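Local coordinates for Alr1585 protein (Nostoc sp., PDB 5C2I), which probably uses a bound haem to reduce hydrogen peroxide and oxidise dyes and other substrates, as other dye-decolorizing (DyP-type) peroxidases do, at residues A[24-29]-A[248-253]; A[225-230]-A[313-318]; A[46-51]-A[171-176]. The protein carries 1 engineered substitution. All blocks are in the same frame, centred on the assembly; numbering follows the deposited sequence.

How the contacts relate
From the N terminus, helix 24-29 opens contact 1, whose loop closes only at 248-253, where strand 250-261 begins. Contact 3 nests inside that loop: strand 42-50 is met by the late part of helix 159-176 within the first alpha+beta barrel domain. Contact 2 crosses contact 1, because 225-230 comes before 248-253 and 313-318 lies beyond it. Contact 1 ties the N-terminal region to the second sheet, contact 3 joins a helix to the first sheet, and contact 2 links two loops on the haem side. Contacts 2 and 3 lie on opposite sides of the chain's centre, their own centres about 47 Å apart.

Contact 1: A[24-29]-A[248-253]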
loop_
_atom_site.group_PDB
_atom_site.type_symbol
_atom_site.label_atom_id
_atom_site.label_comp_id
_atom_site.label_asym_id
_atom_site.label_seq_id
_atom_site.Cartn_x
_atom_site.Cartn_y
_atom_site.Cartn_z
ATOM N N ARG A 24 -39.490 16.234 4.029
ATOM C CA ARG A 24 -38.982 15.718 5.287
ATOM C C ARG A 24 -39.585 14.359 5.651
ATOM O O ARG A 24 -38.870 13.415 6.003
ATOM C CB ARG A 24 -39.223 16.715 6.428
ATOM C CG ARG A 24 -38.622 16.303 7.757
ATOM C CD ARG A 24 -38.922 17.365 8.826
ATOM N NE ARG A 24 -38.094 18.538 8.597
ATOM C CZ ARG A 24 -36.783 18.643 8.838
ATOM N NH1 ARG A 24 -36.082 17.647 9.368
ATOM N NH2 ARG A 24 -36.163 19.780 8.543
ATOM N N ASN A 25 -40.907 14.243 5.618
ATOM C CA ASN A 25 -41.562 13.008 6.092
ATOM C C ASN A 25 -41.282 11.861 5.125
ATOM O O ASN A 25 -41.099 10.696 5.517
ATOM C CB ASN A 25 -43.077 13.213 6.275
ATOM C CG ASN A 25 -43.388 14.099 7.471
ATOM O OD1 ASN A 25 -42.562 14.247 8.362
ATOM N ND2 ASN A 25 -44.547 14.709 7.476
ATOM N N LEU A 26 -41.211 12.205 3.860
ATOM C CA LEU A 26 -40.893 11.211 2.862
ATOM C C LEU A 26 -39.558 10.573 3.153
ATOM O O LEU A 26 -39.441 9.342 3.164
ATOM C CB LEU A 26 -40.892 11.850 1.492
ATOM C CG LEU A 26 -40.515 10.842 0.348
ATOM C CD1 LEU A 26 -41.350 11.162 -0.874
ATOM C CD2 LEU A 26 -39.083 11.016 0.018
ATOM N N LEU A 27 -38.541 11.407 3.409
ATOM C CA LEU A 27 -37.196 10.886 3.627
ATOM C C LEU A 27 -37.100 10.028 4.912
ATOM O O LEU A 27 -36.253 9.157 5.022
ATOM C CB LEU A 27 -36.171 12.027 3.695
ATOM C CG LEU A 27 -35.943 12.816 2.402
ATOM C CD1 LEU A 27 -34.941 13.949 2.619
ATOM C CD2 LEU A 27 -35.479 11.908 1.269
ATOM N N ASN A 28 -37.940 10.320 5.899
ATOM C CA ASN A 28 -37.949 9.580 7.139
ATOM C C ASN A 28 -38.504 8.179 7.000
ATOM O O ASN A 28 -38.077 7.290 7.697
ATOM C CB ASN A 28 -38.802 10.318 8.191
ATOM C CG ASN A 28 -38.534 9.802 9.593
ATOM O OD1 ASN A 28 -37.382 9.697 10.028
ATOM N ND2 ASN A 28 -39.601 9.382 10.286
ATOM N N ASP A 29 -39.453 7.981 6.096
ATOM C CA ASP A 29 -40.141 6.678 5.937
ATOM C C ASP A 29 -39.717 5.887 4.728
ATOM O O ASP A 29 -40.158 4.713 4.541
ATOM C CB ASP A 29 -41.678 6.865 5.918
ATOM C CG ASP A 29 -42.436 5.607 6.399
ATOM O OD1 ASP A 29 -41.872 4.885 7.245
ATOM O OD2 ASP A 29 -43.623 5.409 5.993
ATOM N N ASP A 248 -46.808 10.272 3.784
ATOM C CA ASP A 248 -45.781 10.301 2.787
ATOM C C ASP A 248 -44.940 9.034 2.834
ATOM O O ASP A 248 -43.735 9.106 2.911
ATOM C CB ASP A 248 -44.935 11.572 3.047
ATOM C CG ASP A 248 -45.568 12.820 2.483
ATOM O OD1 ASP A 248 -46.300 12.722 1.469
ATOM O OD2 ASP A 248 -45.290 13.900 3.003
ATOM N N SER A 249 -45.588 7.881 2.763
ATOM C CA SER A 249 -44.910 6.567 2.796
ATOM C C SER A 249 -44.677 6.013 1.406
ATOM O O SER A 249 -45.645 5.672 0.689
ATOM C CB SER A 249 -45.780 5.566 3.555
ATOM O OG SER A 249 -45.872 5.925 4.927
ATOM N N TYR A 250 -43.402 5.919 1.016
ATOM C CA TYR A 250 -43.042 5.527 -0.340
ATOM C C TYR A 250 -42.083 4.374 -0.347
ATOM O O TYR A 250 -41.372 4.126 0.657
ATOM C CB TYR A 250 -42.407 6.713 -1.097
ATOM C CG TYR A 250 -43.417 7.743 -1.485
ATOM C CD1 TYR A 250 -43.881 8.673 -0.571
ATOM C CD2 TYR A 250 -43.965 7.751 -2.772
ATOM C CE1 TYR A 250 -44.860 9.599 -0.910
ATOM C CE2 TYR A 250 -44.950 8.670 -3.101
ATOM C CZ TYR A 250 -45.389 9.586 -2.181
ATOM O OH TYR A 250 -46.373 10.494 -2.523
ATOM N N GLY A 251 -42.064 3.698 -1.498
ATOM C CA GLY A 251 -41.152 2.614 -1.776
ATOM C C GLY A 251 -40.707 2.677 -3.242
ATOM O O GLY A 251 -40.957 3.680 -3.943
ATOM N N SER A 252 -40.023 1.626 -3.680
ATOM C CA SER A 252 -39.523 1.518 -5.040
ATOM C C SER A 252 -39.409 0.070 -5.411
ATOM O O SER A 252 -39.307 -0.799 -4.548
ATOM C CB SER A 252 -38.158 2.228 -5.180
ATOM O OG SER A 252 -37.729 2.239 -6.553
ATOM N N TYR A 253 -39.460 -0.208 -6.718
ATOM C CA TYR A 253 -39.328 -1.560 -7.225
ATOM C C TYR A 253 -37.883 -1.876 -7.585
ATOM O O TYR A 253 -37.224 -1.102 -8.266
ATOM C CB TYR A 253 -40.211 -1.765 -8.459
ATOM C CG TYR A 253 -41.682 -1.743 -8.159
ATOM C CD1 TYR A 253 -42.305 -2.872 -7.589
ATOM C CD2 TYR A 253 -42.458 -0.620 -8.404
ATOM C CE1 TYR A 253 -43.649 -2.847 -7.269
ATOM C CE2 TYR A 253 -43.828 -0.610 -8.160
ATOM C CZ TYR A 253 -44.419 -1.739 -7.592
ATOM O OH TYR A 253 -45.772 -1.719 -7.317
HETATM O O HOH W 1 -41.503 7.660 2.466
HETATM O O HOH W 2 -42.759 14.340 2.782
#
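Leu-26 lays its CD1 methyl obliquely against the ring of Tyr-250, 3.6 Å from Tyr-250 CD1, the two side chains crossing at about a right angle. With chi1 at 178°, Leu-26 CG stands anti to its backbone N and 4.1 Å from Tyr-250 CD1, and the CD1 branch then reaches the ring; an apolar, branched chain suits this neighbour. Beside it, Leu-26 CA comes to 3.5 Å from Asp-248 O in a CA-H...O contact.

Polar groups fill the rest of the contact. Ser-249 OG donates to Asp-29 OD2 at 2.5 Å, a short bond that meets the oxygen nearly along its C-O bond. The same OD2 also bonds Ser-462 OG, while Ser-249 OG bonds Thr-246 OG1. One water donates to Leu-26 O and Asp-248 O and accepts from Tyr-250 N, 3.0 Å from the water. A second water accepts from Leu-26 N and donates to Asp-248 OD2, 2.6 Å from that oxygen.

Helix 24-29 is thus joined to the start of strand 250-261 by an apolar contact, one hydroxyl-carboxylate bond and two bridging waters. The two hydroxyls on Asp-29 OD2 would help stabilise its negative charge in a buried setting.

Contact 2: A[225-230]-A[313-318]; sequences FDKWDP and NFNYDG
Two loops without regular helix or strand meet here, drawing closest at Lys-227 and Phe-314, whose CA atoms are 4.9 Å apart. Asn-313 joins them with both ends of its amide, its CG set anti to the backbone N (chi1 -173°). Its ND2 donates to Asp-226 OD1 at 2.8 Å in an almost straight bond (176°), with the acceptor in the amide plane and the carboxylate oxygen met on its syn side, though 30° out of the carboxylate plane. Asn-313 OD1 accepts from Lys-227 N at 2.9 Å and from a water that also donates to Trp-228 O. Asparagine suits the place because one short, flat group can give and accept at once; an alanine here would probably leave Lys-227 N and Asp-226 OD1 without these partners and set the 225-230 loop freer to move.

The amide of Asn-315 takes up the carbonyl of the same lysine: ND2 donates to Lys-227 O at 2.9 Å, in the carbonyl plane and on a lone pair. Lys-227 CG lies 3.7 Å from Asn-313 ND2, and its CD 3.8 Å from Asn-315 ND2. Trp-228 CB rests 3.5 Å from Phe-314 O. Arg-337 makes cation-pi contacts with both Trp-228 and Phe-314.

Asn-315 OD1 also accepts from Asp-317 N, forming an Asx turn in a loop that borders the haem, the Phe-314 side chain lying about 5 Å from it.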
loop_
_atom_site.group_PDB
_atom_site.type_symbol
_atom_site.label_atom_id
_atom_site.label_comp_id
_atom_site.label_asym_id
_atom_site.label_seq_id
_atom_site.Cartn_x
_atom_site.Cartn_y
_atom_site.Cartn_z
ATOM N N PHE A 225 -24.524 21.000 -16.810
ATOM C CA PHE A 225 -25.490 20.087 -17.530
ATOM C C PHE A 225 -25.857 20.627 -18.904
ATOM O O PHE A 225 -26.974 20.442 -19.346
ATOM C CB PHE A 225 -26.809 19.920 -16.719
ATOM C CG PHE A 225 -26.641 19.320 -15.352
ATOM C CD1 PHE A 225 -25.670 18.360 -15.071
ATOM C CD2 PHE A 225 -27.532 19.679 -14.329
ATOM C CE1 PHE A 225 -25.564 17.835 -13.784
ATOM C CE2 PHE A 225 -27.419 19.155 -13.052
ATOM C CZ PHE A 225 -26.443 18.205 -12.784
ATOM N N ASP A 226 -24.957 21.343 -19.566
ATOM C CA ASP A 226 -25.348 22.005 -20.818
ATOM C C ASP A 226 -25.605 21.056 -22.003
ATOM O O ASP A 226 -26.199 21.489 -22.987
ATOM C CB ASP A 226 -24.450 23.185 -21.171
ATOM C CG ASP A 226 -23.032 22.833 -21.514
ATOM O OD1 ASP A 226 -22.675 21.699 -21.770
ATOM O OD2 ASP A 226 -22.250 23.817 -21.558
ATOM N N LYS A 227 -25.191 19.803 -21.917
ATOM C CA LYS A 227 -25.517 18.813 -22.970
ATOM C C LYS A 227 -26.502 17.710 -22.557
ATOM O O LYS A 227 -27.120 17.056 -23.411
ATOM C CB LYS A 227 -24.222 18.148 -23.470
ATOM C CG LYS A 227 -23.249 19.127 -24.112
ATOM C CD LYS A 227 -23.809 19.655 -25.429
ATOM C CE LYS A 227 -23.018 20.880 -25.893
ATOM N NZ LYS A 227 -21.706 20.420 -26.380
ATOM N N TRP A 228 -26.628 17.465 -21.272
ATOM C CA TRP A 228 -27.476 16.397 -20.745
ATOM C C TRP A 228 -27.881 16.752 -19.329
ATOM O O TRP A 228 -27.018 17.087 -18.513
ATOM C CB TRP A 228 -26.734 15.053 -20.698
ATOM C CG TRP A 228 -27.430 13.985 -19.941
ATOM C CD1 TRP A 228 -27.103 13.509 -18.683
ATOM C CD2 TRP A 228 -28.611 13.241 -20.344
ATOM N NE1 TRP A 228 -27.954 12.494 -18.335
ATOM C CE2 TRP A 228 -28.889 12.313 -19.321
ATOM C CE3 TRP A 228 -29.402 13.226 -21.488
ATOM C CZ2 TRP A 228 -29.975 11.407 -19.387
ATOM C CZ3 TRP A 228 -30.473 12.315 -21.554
ATOM C CH2 TRP A 228 -30.752 11.456 -20.515
ATOM N N ASP A 229 -29.183 16.686 -19.054
ATOM C CA ASP A 229 -29.717 16.872 -17.700
ATOM C C ASP A 229 -29.940 15.518 -17.018
ATOM O O ASP A 229 -30.879 14.810 -17.353
ATOM C CB ASP A 229 -31.034 17.652 -17.789
ATOM C CG ASP A 229 -31.653 17.947 -16.428
ATOM O OD1 ASP A 229 -31.079 17.540 -15.382
ATOM O OD2 ASP A 229 -32.710 18.618 -16.425
ATOM N N PRO A 230 -29.102 15.151 -16.016
ATOM C CA PRO A 230 -29.255 13.874 -15.347
ATOM C C PRO A 230 -30.319 13.816 -14.230
ATOM O O PRO A 230 -30.616 12.754 -13.712
ATOM C CB PRO A 230 -27.894 13.683 -14.692
ATOM C CG PRO A 230 -27.539 15.064 -14.276
ATOM C CD PRO A 230 -27.976 15.932 -15.452
ATOM N N ASN A 313 -21.215 14.754 -19.722
ATOM C CA ASN A 313 -21.850 15.875 -20.321
ATOM C C ASN A 313 -21.809 15.730 -21.827
ATOM O O ASN A 313 -21.002 16.347 -22.498
ATOM C CB ASN A 313 -21.217 17.188 -19.908
ATOM C CG ASN A 313 -22.005 18.366 -20.411
ATOM O OD1 ASN A 313 -23.240 18.417 -20.233
ATOM N ND2 ASN A 313 -21.317 19.355 -20.995
ATOM N N PHE A 314 -22.713 14.920 -22.358
ATOM C CA PHE A 314 -22.774 14.792 -23.771
ATOM C C PHE A 314 -24.117 14.295 -24.182
ATOM O O PHE A 314 -24.908 13.785 -23.362
ATOM C CB PHE A 314 -21.691 13.832 -24.281
ATOM C CG PHE A 314 -21.843 12.411 -23.812
ATOM C CD1 PHE A 314 -21.339 12.005 -22.601
ATOM C CD2 PHE A 314 -22.535 11.485 -24.584
ATOM C CE1 PHE A 314 -21.514 10.702 -22.154
ATOM C CE2 PHE A 314 -22.704 10.194 -24.148
ATOM C CZ PHE A 314 -22.195 9.786 -22.915
ATOM N N ASN A 315 -24.363 14.470 -25.467
ATOM C CA ASN A 315 -25.499 13.822 -26.067
ATOM C C ASN A 315 -24.970 13.342 -27.420
ATOM O O ASN A 315 -23.762 13.398 -27.684
ATOM C CB ASN A 315 -26.700 14.775 -26.132
ATOM C CG ASN A 315 -26.382 16.067 -26.857
ATOM O OD1 ASN A 315 -25.830 16.038 -27.940
ATOM N ND2 ASN A 315 -26.664 17.204 -26.241
ATOM N N TYR A 316 -25.847 12.867 -28.275
ATOM C CA TYR A 316 -25.349 12.358 -29.543
ATOM C C TYR A 316 -25.693 13.308 -30.724
ATOM O O TYR A 316 -25.626 12.909 -31.907
ATOM C CB TYR A 316 -25.937 10.980 -29.761
ATOM C CG TYR A 316 -25.524 9.989 -28.681
ATOM C CD1 TYR A 316 -24.198 9.619 -28.537
ATOM C CD2 TYR A 316 -26.461 9.406 -27.827
ATOM C CE1 TYR A 316 -23.813 8.706 -27.563
ATOM C CE2 TYR A 316 -26.085 8.493 -26.824
ATOM C CZ TYR A 316 -24.770 8.162 -26.685
ATOM O OH TYR A 316 -24.393 7.260 -25.698
ATOM N N ASP A 317 -25.983 14.571 -30.404
ATOM C CA ASP A 317 -26.300 15.603 -31.411
ATOM C C ASP A 317 -25.143 15.884 -32.370
ATOM O O ASP A 317 -25.393 16.294 -33.493
ATOM C CB ASP A 317 -26.760 16.938 -30.762
ATOM C CG ASP A 317 -28.123 16.834 -30.046
ATOM O OD1 ASP A 317 -28.733 15.751 -29.967
ATOM O OD2 ASP A 317 -28.581 17.860 -29.489
ATOM N N GLY A 318 -23.893 15.691 -31.953
ATOM C CA GLY A 318 -22.730 15.796 -32.821
ATOM C C GLY A 318 -22.402 14.501 -33.549
ATOM O O GLY A 318 -21.363 14.417 -34.217
HETATM O O HOH W 3 -24.424 16.917 -18.124
#

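Contact 3: A[46-51]-A[171-176]; sequences LFLQFK and QKLRQI
Lys-51 carries its CG anti to the carbonyl carbon (chi1 -65°) and runs fully extended from there, bringing its ammonium group to the late part of a helix, while Leu-173, with CG anti to its own backbone N (chi1 178°), carries that atom toward a strand, from which its two methyls reach Leu-48. The setting is the dimeric alpha+beta barrel domain, in which helix 159-176 packs on one face of an antiparallel sheet. The axes of strand 46-50 and helix segment 171-176 come within 9.0 Å, their directions 45° apart.

Leucines make the apolar part. Leu-48 and Leu-173 meet tip to tip, CD1 to CD1 at 3.8 Å and Leu-48 CD2 to Leu-173 CD2 at 3.9 Å, while Leu-46 CD1 lies more loosely, 4.4 Å from Leu-173 CD2. Branched ends suit this layer because each offers two methyls. Further along, Phe-50 and Ile-176 lie side by side, pointing the same way, with Phe-50 CD1 4.2 Å from Ile-176 CD1. Val-58 of helix 55-68 touches both of these side chains, and Trp-61 touches Leu-173. Elsewhere on the helix, Gln-171 bonds Glu-141 and Gly-143 of the second subunit.

Lysine suits the position just after the strand, since its long chain reaches the carbonyls of Arg-174 and Gln-175. Lys-51 NZ donates to Arg-174 O at 2.9 Å, in the carbonyl plane. A weak bond runs from Lys-51 NZ to Gln-175 O at 3.3 Å; the positive charge would probably be favoured beside these carbonyls. The backbone adds one more link: Lys-51 N donates to Ile-176 O at 3.0 Å, approaching from above the carbonyl plane, and that same oxygen lies at the edge of the Phe-50 ring, near its plane.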
loop_
_atom_site.group_PDB
_atom_site.type_symbol
_atom_site.label_atom_id
_atom_site.label_comp_id
_atom_site.label_asym_id
_atom_site.label_seq_id
_atom_site.Cartn_x
_atom_site.Cartn_y
_atom_site.Cartn_z
ATOM N N LEU A 46 -28.921 -11.583 1.529
ATOM C CA LEU A 46 -29.524 -12.830 2.015
ATOM C C LEU A 46 -30.913 -12.982 1.426
ATOM O O LEU A 46 -31.810 -12.176 1.696
ATOM C CB LEU A 46 -29.587 -12.834 3.527
ATOM C CG LEU A 46 -28.327 -12.565 4.306
ATOM C CD1 LEU A 46 -28.620 -12.456 5.803
ATOM C CD2 LEU A 46 -27.289 -13.647 4.019
ATOM N N PHE A 47 -31.088 -14.018 0.614
ATOM C CA PHE A 47 -32.368 -14.317 0.010
ATOM C C PHE A 47 -33.094 -15.308 0.887
ATOM O O PHE A 47 -32.529 -16.335 1.275
ATOM C CB PHE A 47 -32.198 -14.896 -1.392
ATOM C CG PHE A 47 -31.694 -13.895 -2.382
ATOM C CD1 PHE A 47 -30.329 -13.659 -2.525
ATOM C CD2 PHE A 47 -32.565 -13.176 -3.130
ATOM C CE1 PHE A 47 -29.856 -12.718 -3.434
ATOM C CE2 PHE A 47 -32.118 -12.201 -4.011
ATOM C CZ PHE A 47 -30.770 -11.991 -4.186
ATOM N N LEU A 48 -34.343 -15.003 1.199
ATOM C CA LEU A 48 -35.103 -15.724 2.179
ATOM C C LEU A 48 -36.330 -16.372 1.646
ATOM O O LEU A 48 -37.003 -15.823 0.802
ATOM C CB LEU A 48 -35.576 -14.768 3.274
ATOM C CG LEU A 48 -34.532 -13.872 3.892
ATOM C CD1 LEU A 48 -35.213 -13.028 4.981
ATOM C CD2 LEU A 48 -33.383 -14.672 4.489
ATOM N N GLN A 49 -36.613 -17.560 2.171
ATOM C CA GLN A 49 -37.919 -18.202 2.083
ATOM C C GLN A 49 -38.400 -18.468 3.505
ATOM O O GLN A 49 -37.766 -19.236 4.277
ATOM C CB GLN A 49 -37.837 -19.515 1.353
ATOM C CG GLN A 49 -39.163 -20.205 1.115
ATOM C CD GLN A 49 -38.945 -21.525 0.387
ATOM O OE1 GLN A 49 -38.985 -22.570 0.981
ATOM N NE2 GLN A 49 -38.675 -21.456 -0.898
ATOM N N PHE A 50 -39.499 -17.824 3.864
ATOM C CA PHE A 50 -40.033 -17.963 5.214
ATOM C C PHE A 50 -40.589 -19.359 5.447
ATOM O O PHE A 50 -41.098 -20.007 4.526
ATOM C CB PHE A 50 -41.078 -16.867 5.484
ATOM C CG PHE A 50 -40.499 -15.468 5.397
ATOM C CD1 PHE A 50 -39.466 -15.071 6.250
ATOM C CD2 PHE A 50 -40.997 -14.545 4.505
ATOM C CE1 PHE A 50 -38.919 -13.799 6.169
ATOM C CE2 PHE A 50 -40.460 -13.276 4.428
ATOM C CZ PHE A 50 -39.417 -12.901 5.258
ATOM N N LYS A 51 -40.479 -19.835 6.675
ATOM C CA LYS A 51 -40.848 -21.226 6.962
ATOM C C LYS A 51 -42.383 -21.365 7.070
ATOM O O LYS A 51 -43.062 -20.473 7.605
ATOM C CB LYS A 51 -40.202 -21.693 8.249
ATOM C CG LYS A 51 -38.698 -21.760 8.162
ATOM C CD LYS A 51 -38.115 -22.254 9.470
ATOM C CE LYS A 51 -36.617 -22.461 9.364
ATOM N NZ LYS A 51 -36.081 -22.830 10.702
ATOM N N GLN A 171 -28.958 -15.324 13.493
ATOM C CA GLN A 171 -29.330 -16.282 14.514
ATOM C C GLN A 171 -30.823 -16.348 14.709
ATOM O O GLN A 171 -31.378 -17.448 14.684
ATOM C CB GLN A 171 -28.655 -15.997 15.851
ATOM C CG GLN A 171 -27.159 -16.253 15.781
ATOM C CD GLN A 171 -26.618 -16.841 17.053
ATOM O OE1 GLN A 171 -27.139 -17.847 17.557
ATOM N NE2 GLN A 171 -25.554 -16.274 17.543
ATOM N N LYS A 172 -31.468 -15.195 14.900
ATOM C CA LYS A 172 -32.918 -15.206 15.086
ATOM C C LYS A 172 -33.597 -15.411 13.750
ATOM O O LYS A 172 -34.651 -16.017 13.679
ATOM C CB LYS A 172 -33.403 -13.933 15.766
ATOM C CG LYS A 172 -33.113 -13.961 17.262
ATOM C CD LYS A 172 -33.932 -12.958 18.056
ATOM C CE LYS A 172 -33.743 -13.222 19.542
ATOM N NZ LYS A 172 -34.301 -12.137 20.405
ATOM N N LEU A 173 -32.976 -14.916 12.689
ATOM C CA LEU A 173 -33.570 -15.051 11.366
ATOM C C LEU A 173 -33.769 -16.518 10.969
ATOM O O LEU A 173 -34.791 -16.884 10.390
ATOM C CB LEU A 173 -32.730 -14.313 10.328
ATOM C CG LEU A 173 -33.131 -14.353 8.862
ATOM C CD1 LEU A 173 -34.569 -13.914 8.651
ATOM C CD2 LEU A 173 -32.227 -13.471 8.036
ATOM N N ARG A 174 -32.768 -17.349 11.246
ATOM C CA ARG A 174 -32.806 -18.747 10.849
ATOM C C ARG A 174 -33.925 -19.506 11.523
ATOM O O ARG A 174 -34.325 -20.560 11.032
ATOM C CB ARG A 174 -31.496 -19.454 11.178
ATOM C CG ARG A 174 -30.389 -19.171 10.196
ATOM C CD ARG A 174 -29.098 -19.915 10.564
ATOM N NE ARG A 174 -28.063 -19.509 9.618
ATOM C CZ ARG A 174 -26.980 -18.790 9.891
ATOM N NH1 ARG A 174 -26.682 -18.387 11.160
ATOM N NH2 ARG A 174 -26.174 -18.476 8.859
ATOM N N GLN A 175 -34.410 -19.006 12.656
ATOM C CA GLN A 175 -35.517 -19.670 13.346
ATOM C C GLN A 175 -36.780 -19.634 12.503
ATOM O O GLN A 175 -37.595 -20.547 12.564
ATOM C CB GLN A 175 -35.794 -18.988 14.695
ATOM C CG GLN A 175 -34.635 -19.069 15.677
ATOM C CD GLN A 175 -34.419 -20.494 16.186
ATOM O OE1 GLN A 175 -33.391 -21.113 15.919
ATOM N NE2 GLN A 175 -35.405 -21.020 16.896
ATOM N N ILE A 176 -36.920 -18.569 11.712
ATOM C CA ILE A 176 -38.170 -18.317 10.986
ATOM C C ILE A 176 -38.055 -18.329 9.454
ATOM O O ILE A 176 -39.053 -18.164 8.757
ATOM C CB ILE A 176 -38.849 -17.011 11.500
ATOM C CG1 ILE A 176 -37.929 -15.780 11.457
ATOM C CG2 ILE A 176 -39.263 -17.203 12.950
ATOM C CD1 ILE A 176 -37.926 -15.062 10.118
#